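Local coordinates for protein ESXA (Geobacillus thermodenitrificans, PDB 3ZBH) that is of unknown function but, as a WXG100 (ESAT-6 family) protein, is probably a small helical-hairpin substrate of a type VII secretion system, at residues Y21-S25 with L72-G76; V28-I32 with F65-A69. All coordinates share one frame; numbering follows the deposited sequence.

Contact 1: Y21-S25 with L72-G76; sequences YNVES and LNEVG. With ACT (acetate ion), chain I.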
ATOM      1  N   TYR B  21       2.583 -12.087   4.370  1.00 19.75           N
ATOM      2  CA  TYR B  21       2.207 -11.870   2.969  1.00 20.28           C
ATOM      3  C   TYR B  21       0.674 -11.780   2.759  1.00 20.96           C
ATOM      4  O   TYR B  21       0.185 -10.892   2.023  1.00 19.91           O
ATOM      5  CB  TYR B  21       2.849 -12.937   2.071  1.00 20.33           C
ATOM      6  CG  TYR B  21       4.266 -12.542   1.704  1.00 21.66           C
ATOM      7  CD1 TYR B  21       4.501 -11.687   0.643  1.00 22.47           C
ATOM      8  CD2 TYR B  21       5.363 -12.976   2.464  1.00 21.47           C
ATOM      9  CE1 TYR B  21       5.784 -11.289   0.312  1.00 21.96           C
ATOM     10  CE2 TYR B  21       6.652 -12.597   2.131  1.00 20.69           C
ATOM     11  CZ  TYR B  21       6.851 -11.764   1.054  1.00 22.58           C
ATOM     12  OH  TYR B  21       8.112 -11.347   0.728  1.00 23.86           O
ATOM     13  N   ASN B  22      -0.080 -12.665   3.412  1.00 19.66           N
ATOM     14  CA  ASN B  22      -1.556 -12.587   3.276  1.00 21.40           C
ATOM     15  C   ASN B  22      -2.142 -11.369   3.962  1.00 22.32           C
ATOM     16  O   ASN B  22      -3.055 -10.738   3.439  1.00 23.54           O
ATOM     17  CB  ASN B  22      -2.242 -13.849   3.776  1.00 23.28           C
ATOM     18  CG  ASN B  22      -1.892 -15.065   2.952  1.00 25.03           C
ATOM     19  OD1 ASN B  22      -1.736 -16.146   3.502  1.00 30.87           O
ATOM     20  ND2 ASN B  22      -1.750 -14.899   1.642  1.00 24.70           N
ATOM     21  N   VAL B  23      -1.601 -11.015   5.122  1.00 21.21           N
ATOM     22  CA  VAL B  23      -1.985  -9.763   5.758  1.00 23.53           C
ATOM     23  C   VAL B  23      -1.703  -8.556   4.849  1.00 24.15           C
ATOM     24  O   VAL B  23      -2.564  -7.667   4.666  1.00 24.60           O
ATOM     25  CB  VAL B  23      -1.269  -9.589   7.139  1.00 24.34           C
ATOM     26  CG1 VAL B  23      -1.387  -8.152   7.639  1.00 27.60           C
ATOM     27  CG2 VAL B  23      -1.810 -10.595   8.149  1.00 26.21           C
ATOM     28  N   GLU B  24      -0.507  -8.485   4.282  1.00 20.97           N
ATOM     29  CA  GLU B  24      -0.183  -7.319   3.466  1.00 22.17           C
ATOM     30  C   GLU B  24      -1.009  -7.289   2.177  1.00 20.84           C
ATOM     31  O   GLU B  24      -1.359  -6.214   1.702  1.00 21.88           O
ATOM     32  CB  GLU B  24       1.336  -7.171   3.214  1.00 24.36           C
ATOM     33  CG  GLU B  24       2.205  -6.977   4.469  1.00 25.15           C
ATOM     34  CD  GLU B  24       1.756  -5.845   5.417  1.00 30.86           C
ATOM     35  OE1 GLU B  24       0.930  -4.971   5.057  1.00 31.93           O
ATOM     36  OE2 GLU B  24       2.232  -5.825   6.568  1.00 34.10           O
ATOM     37  N   SER B  25      -1.382  -8.456   1.637  1.00 20.43           N
ATOM     38  CA  SER B  25      -2.278  -8.458   0.499  1.00 20.79           C
ATOM     39  C   SER B  25      -3.617  -7.767   0.883  1.00 21.31           C
ATOM     40  O   SER B  25      -4.107  -6.930   0.125  1.00 22.22           O
ATOM     41  CB  SER B  25      -2.566  -9.868  -0.010  1.00 19.98           C
ATOM     42  OG  SER B  25      -3.533  -9.784  -1.050  1.00 21.36           O
ATOM     43  N   LEU B  72       1.420 -10.963  -3.574  1.00 16.94           N
ATOM     44  CA  LEU B  72       1.591 -11.235  -2.162  1.00 17.10           C
ATOM     45  C   LEU B  72       0.781 -12.458  -1.746  1.00 18.78           C
ATOM     46  O   LEU B  72       1.238 -13.253  -0.969  1.00 16.75           O
ATOM     47  CB  LEU B  72       1.181 -10.028  -1.302  1.00 17.53           C
ATOM     48  CG  LEU B  72       1.974  -8.715  -1.560  1.00 18.94           C
ATOM     49  CD1 LEU B  72       1.297  -7.550  -0.853  1.00 19.82           C
ATOM     50  CD2 LEU B  72       3.473  -8.785  -1.242  1.00 22.46           C
ATOM     51  N   ASN B  73      -0.443 -12.595  -2.260  1.00 18.61           N
ATOM     52  CA  ASN B  73      -1.210 -13.833  -1.953  1.00 19.74           C
ATOM     53  C   ASN B  73      -0.598 -15.110  -2.544  1.00 19.45           C
ATOM     54  O   ASN B  73      -0.672 -16.176  -1.931  1.00 19.41           O
ATOM     55  CB  ASN B  73      -2.641 -13.696  -2.456  1.00 22.46           C
ATOM     56  CG  ASN B  73      -3.519 -12.939  -1.494  1.00 26.34           C
ATOM     57  OD1 ASN B  73      -3.523 -13.192  -0.281  1.00 30.93           O
ATOM     58  ND2 ASN B  73      -4.262 -12.004  -2.018  1.00 26.78           N
ATOM     59  N   GLU B  74      -0.068 -15.021  -3.759  1.00 19.03           N
ATOM     60  CA  GLU B  74       0.584 -16.184  -4.387  1.00 20.67           C
ATOM     61  C   GLU B  74       1.810 -16.595  -3.570  1.00 20.97           C
ATOM     62  O   GLU B  74       2.032 -17.781  -3.339  1.00 20.85           O
ATOM     63  CB  GLU B  74       1.003 -15.878  -5.828  1.00 22.55           C
ATOM     64  CG  GLU B  74      -0.210 -15.767  -6.731  1.00 27.81           C
ATOM     65  CD  GLU B  74       0.104 -15.486  -8.183  1.00 31.23           C
ATOM     66  OE1 GLU B  74       1.137 -14.844  -8.513  1.00 32.59           O
ATOM     67  OE2 GLU B  74      -0.751 -15.874  -8.997  1.00 30.08           O
ATOM     68  N   VAL B  75       2.602 -15.609  -3.141  1.00 20.32           N
ATOM     69  CA  VAL B  75       3.742 -15.883  -2.230  1.00 19.06           C
ATOM     70  C   VAL B  75       3.256 -16.499  -0.923  1.00 18.81           C
ATOM     71  O   VAL B  75       3.819 -17.470  -0.443  1.00 16.96           O
ATOM     72  CB  VAL B  75       4.574 -14.597  -1.951  1.00 18.90           C
ATOM     73  CG1 VAL B  75       5.643 -14.857  -0.855  1.00 19.69           C
ATOM     74  CG2 VAL B  75       5.255 -14.111  -3.232  1.00 19.54           C
ATOM     75  N   GLY B  76       2.188 -15.931  -0.343  1.00 18.92           N
ATOM     76  CA  GLY B  76       1.663 -16.470   0.895  1.00 18.88           C
ATOM     77  C   GLY B  76       1.281 -17.924   0.729  1.00 20.40           C
ATOM     78  O   GLY B  76       1.561 -18.763   1.592  1.00 18.86           O
TER
HETATM   79  C   ACT I1097       8.795 -10.411  -2.677  1.00 32.82           C
HETATM   80  O   ACT I1097       9.915 -10.216  -3.193  1.00 32.06           O
HETATM   81  OXT ACT I1097       8.555 -10.056  -1.495  1.00 32.87           O
HETATM   82  CH3 ACT I1097       7.726 -11.062  -3.517  1.00 28.77           C
HETATM   83  O   HOH W   1      -5.070 -11.826   1.874  1.00 26.66           O
HETATM   84  O   HOH W   2      -2.508 -16.785  -0.021  1.00 29.69           O
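The antiparallel helical hairpin of the WXG100 fold is closed here by Y21 and N22 of helix 11-45 against L72, N73, V75 and G76 of helix 48-95. V75 CG1 sits squarely over the centre of the Y21 ring, 3.5 Å from its centroid, in a CH-pi contact. That methyl is anti to the backbone N of V75 (chi1 173°), which swings it over the ring. L72 CD2 comes at the ring edge, 3.6 Å from Y21 CD1. The other L72 methyl, CD1, lies against the backbone of E24 and S25. The Y21 hydroxyl gives a 2.6 Å hydrogen bond to OXT of an acetate ion, probably from the crystallisation liquor. The axes of the two segments approach to 7.9 Å at 160°. G76 probably helps this close approach: its CA lies 3.8 Å from N22 ND2, and a CB there would run into that amide as it now stands. Across this hairpin face the second subunit packs S39 on Y21, L35 on L72 and F54 on V75. An alanine in place of Y21 would probably open a gap beside V75 CG1 and L72 CD2 and leave the acetate without its phenol partner. On the partly exposed side, N22 ND2 makes a weak 3.1 Å hydrogen bond to N73 OD1. Two waters also bridge N22 and N73. One links N22 O to N73 OD1, and the other links N22 ND2 to N73 O.

Contact 2: V28-I32 with F65-A69; sequences VTELI and FEKMA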
ATOM      1  N   VAL B  28      -3.351  -4.021   1.061  1.00 20.27           N
ATOM      2  CA  VAL B  28      -3.352  -3.419  -0.282  1.00 20.00           C
ATOM      3  C   VAL B  28      -4.774  -3.218  -0.832  1.00 21.12           C
ATOM      4  O   VAL B  28      -5.100  -2.114  -1.288  1.00 19.75           O
ATOM      5  CB  VAL B  28      -2.466  -4.204  -1.320  1.00 19.85           C
ATOM      6  CG1 VAL B  28      -2.676  -3.708  -2.763  1.00 20.03           C
ATOM      7  CG2 VAL B  28      -1.011  -4.071  -0.942  1.00 21.15           C
ATOM      8  N   THR B  29      -5.625  -4.258  -0.799  1.00 21.64           N
ATOM      9  CA  THR B  29      -6.966  -4.091  -1.363  1.00 20.78           C
ATOM     10  C   THR B  29      -7.848  -3.170  -0.504  1.00 20.90           C
ATOM     11  O   THR B  29      -8.613  -2.359  -1.054  1.00 22.94           O
ATOM     12  CB  THR B  29      -7.690  -5.429  -1.669  1.00 21.57           C
ATOM     13  OG1 THR B  29      -7.664  -6.249  -0.512  1.00 23.80           O
ATOM     14  CG2 THR B  29      -7.000  -6.155  -2.864  1.00 22.24           C
ATOM     15  N   GLU B  30      -7.683  -3.231   0.816  1.00 21.85           N
ATOM     16  CA  GLU B  30      -8.374  -2.291   1.708  1.00 23.46           C
ATOM     17  C   GLU B  30      -7.982  -0.851   1.389  1.00 23.83           C
ATOM     18  O   GLU B  30      -8.837   0.041   1.315  1.00 21.71           O
ATOM     19  CB  GLU B  30      -8.163  -2.668   3.171  1.00 25.25           C
ATOM     20  CG  GLU B  30      -8.874  -3.984   3.492  1.00 28.28           C
ATOM     21  CD  GLU B  30      -8.468  -4.555   4.816  1.00 33.55           C
ATOM     22  OE1 GLU B  30      -7.828  -3.828   5.592  1.00 35.82           O
ATOM     23  OE2 GLU B  30      -8.800  -5.723   5.091  1.00 36.82           O
ATOM     24  N   LEU B  31      -6.688  -0.627   1.188  1.00 21.33           N
ATOM     25  CA  LEU B  31      -6.204   0.701   0.825  1.00 21.89           C
ATOM     26  C   LEU B  31      -6.771   1.170  -0.513  1.00 20.47           C
ATOM     27  O   LEU B  31      -7.243   2.292  -0.638  1.00 22.86           O
ATOM     28  CB  LEU B  31      -4.665   0.695   0.789  1.00 21.70           C
ATOM     29  CG  LEU B  31      -3.919   1.882   0.195  1.00 24.39           C
ATOM     30  CD1 LEU B  31      -4.009   3.122   1.088  1.00 24.24           C
ATOM     31  CD2 LEU B  31      -2.464   1.439   0.033  1.00 27.10           C
ATOM     32  N   ILE B  32      -6.747   0.320  -1.514  1.00 20.41           N
ATOM     33  CA  ILE B  32      -7.325   0.695  -2.792  1.00 19.72           C
ATOM     34  C   ILE B  32      -8.809   1.082  -2.680  1.00 21.50           C
ATOM     35  O   ILE B  32      -9.232   2.099  -3.211  1.00 20.91           O
ATOM     36  CB  ILE B  32      -7.099  -0.381  -3.862  1.00 19.09           C
ATOM     37  CG1 ILE B  32      -5.600  -0.466  -4.209  1.00 22.03           C
ATOM     38  CG2 ILE B  32      -7.895  -0.047  -5.125  1.00 20.52           C
ATOM     39  CD1 ILE B  32      -4.954   0.885  -4.563  1.00 24.87           C
ATOM     40  N   PHE B  65      -1.217  -1.860  -8.018  1.00 21.55           N
ATOM     41  CA  PHE B  65      -1.603  -2.276  -6.680  1.00 21.89           C
ATOM     42  C   PHE B  65      -2.368  -3.598  -6.713  1.00 22.67           C
ATOM     43  O   PHE B  65      -2.171  -4.430  -5.839  1.00 21.38           O
ATOM     44  CB  PHE B  65      -2.399  -1.164  -5.937  1.00 22.53           C
ATOM     45  CG  PHE B  65      -1.518  -0.068  -5.374  1.00 22.62           C
ATOM     46  CD1 PHE B  65      -0.753   0.736  -6.206  1.00 23.97           C
ATOM     47  CD2 PHE B  65      -1.430   0.132  -3.997  1.00 24.61           C
ATOM     48  CE1 PHE B  65       0.083   1.721  -5.685  1.00 23.99           C
ATOM     49  CE2 PHE B  65      -0.605   1.118  -3.476  1.00 23.46           C
ATOM     50  CZ  PHE B  65       0.163   1.910  -4.315  1.00 23.44           C
ATOM     51  N   GLU B  66      -3.234  -3.799  -7.705  1.00 22.15           N
ATOM     52  CA  GLU B  66      -3.953  -5.081  -7.788  1.00 22.36           C
ATOM     53  C   GLU B  66      -2.958  -6.187  -8.109  1.00 21.48           C
ATOM     54  O   GLU B  66      -3.077  -7.285  -7.619  1.00 20.87           O
ATOM     55  CB  GLU B  66      -5.067  -5.043  -8.843  1.00 24.06           C
ATOM     56  CG  GLU B  66      -6.179  -4.017  -8.532  1.00 24.81           C
ATOM     57  CD  GLU B  66      -6.813  -4.188  -7.146  1.00 27.10           C
ATOM     58  OE1 GLU B  66      -6.827  -5.310  -6.578  1.00 25.47           O
ATOM     59  OE2 GLU B  66      -7.306  -3.179  -6.586  1.00 28.27           O
ATOM     60  N   LYS B  67      -1.952  -5.880  -8.928  1.00 20.29           N
ATOM     61  CA  LYS B  67      -0.917  -6.877  -9.208  1.00 20.92           C
ATOM     62  C   LYS B  67      -0.119  -7.220  -7.957  1.00 17.81           C
ATOM     63  O   LYS B  67       0.290  -8.353  -7.764  1.00 20.10           O
ATOM     64  CB  LYS B  67       0.028  -6.376 -10.309  1.00 23.44           C
ATOM     65  CG  LYS B  67      -0.529  -6.472 -11.721  1.00 27.01           C
ATOM     66  CD  LYS B  67       0.280  -5.584 -12.647  1.00 31.24           C
ATOM     67  CE  LYS B  67      -0.355  -5.358 -14.009  1.00 37.47           C
ATOM     68  NZ  LYS B  67      -0.177  -6.566 -14.858  1.00 41.52           N
ATOM     69  N   MET B  68       0.138  -6.231  -7.116  1.00 19.96           N
ATOM     70  CA  MET B  68       0.856  -6.495  -5.872  1.00 18.95           C
ATOM     71  C   MET B  68       0.015  -7.409  -4.983  1.00 18.20           C
ATOM     72  O   MET B  68       0.525  -8.322  -4.358  1.00 17.58           O
ATOM     73  CB  MET B  68       1.181  -5.194  -5.148  1.00 19.29           C
ATOM     74  CG  MET B  68       1.984  -5.402  -3.876  1.00 22.15           C
ATOM     75  SD  MET B  68       3.706  -5.862  -4.217  1.00 26.13           S
ATOM     76  CE  MET B  68       4.393  -4.231  -4.513  1.00 24.86           C
ATOM     77  N   ALA B  69      -1.279  -7.115  -4.886  1.00 18.14           N
ATOM     78  CA  ALA B  69      -2.141  -7.945  -4.058  1.00 18.52           C
ATOM     79  C   ALA B  69      -2.146  -9.408  -4.555  1.00 17.04           C
ATOM     80  O   ALA B  69      -2.066 -10.339  -3.747  1.00 19.18           O
ATOM     81  CB  ALA B  69      -3.550  -7.341  -3.989  1.00 17.70           C
TER
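V28 and I32 of helix 11-45 project toward F65 and A69 of helix 48-95, one turn apart on each side. V28 CG1 fills the hollow between F65 and A69. It lies 3.2 Å from F65 O and 3.9 Å from A69 CB. V28 CG1 is anti to its own backbone N (chi1 170°), which turns it to the opposing backbone. T29 CG2, a second bump, lies over the small A69, 3.8 Å from A69 CB. The next bump, I32 CD1, rests at the root of the F65 side chain, 3.6 Å from F65 CB, and also touches CG and CD2 of the ring. The segments run antiparallel, as the arms of a WXG100 hairpin do; here the angle is 155° and the axes lie 9.6 Å apart. L31 CD2 is 4.0 Å from F65 CE2 of the same ring. Beyond the hairpin, the F65 ring stacks on F65 of the second subunit, and V28 packs on L31 of that subunit. At the margin, the E66 chain bends at chi2 (-54°), which brings its end nearer helix 11-45. E66 OE2 lies 3.5 Å from I32 CG2, while OE1 faces T29 CG2. OE2 also has a long, weak ion pair with R62.

Contacts 1 and 2 are successive levels of one interface between helix 11-45 and helix 48-95, with centres 11 Å apart. Both segments of contact 2 fall in sequence between those of contact 1, nearer the turn of the hairpin. S25 OG of contact 1 makes a probable hydrogen bond, 3.1 Å, to A69 O of contact 2. Separately, L72 CD1 packs 4.2 Å from V28 CG2. The axes lie closer in 21-25 with 72-76 than in 28-32 with 65-69. Both contacts touch the second subunit. E24 of contact 1 forms a salt bridge with R34 of the second subunit and packs on L31 of that subunit. The acetate at contact 1 is also hydrogen-bonded to its S39.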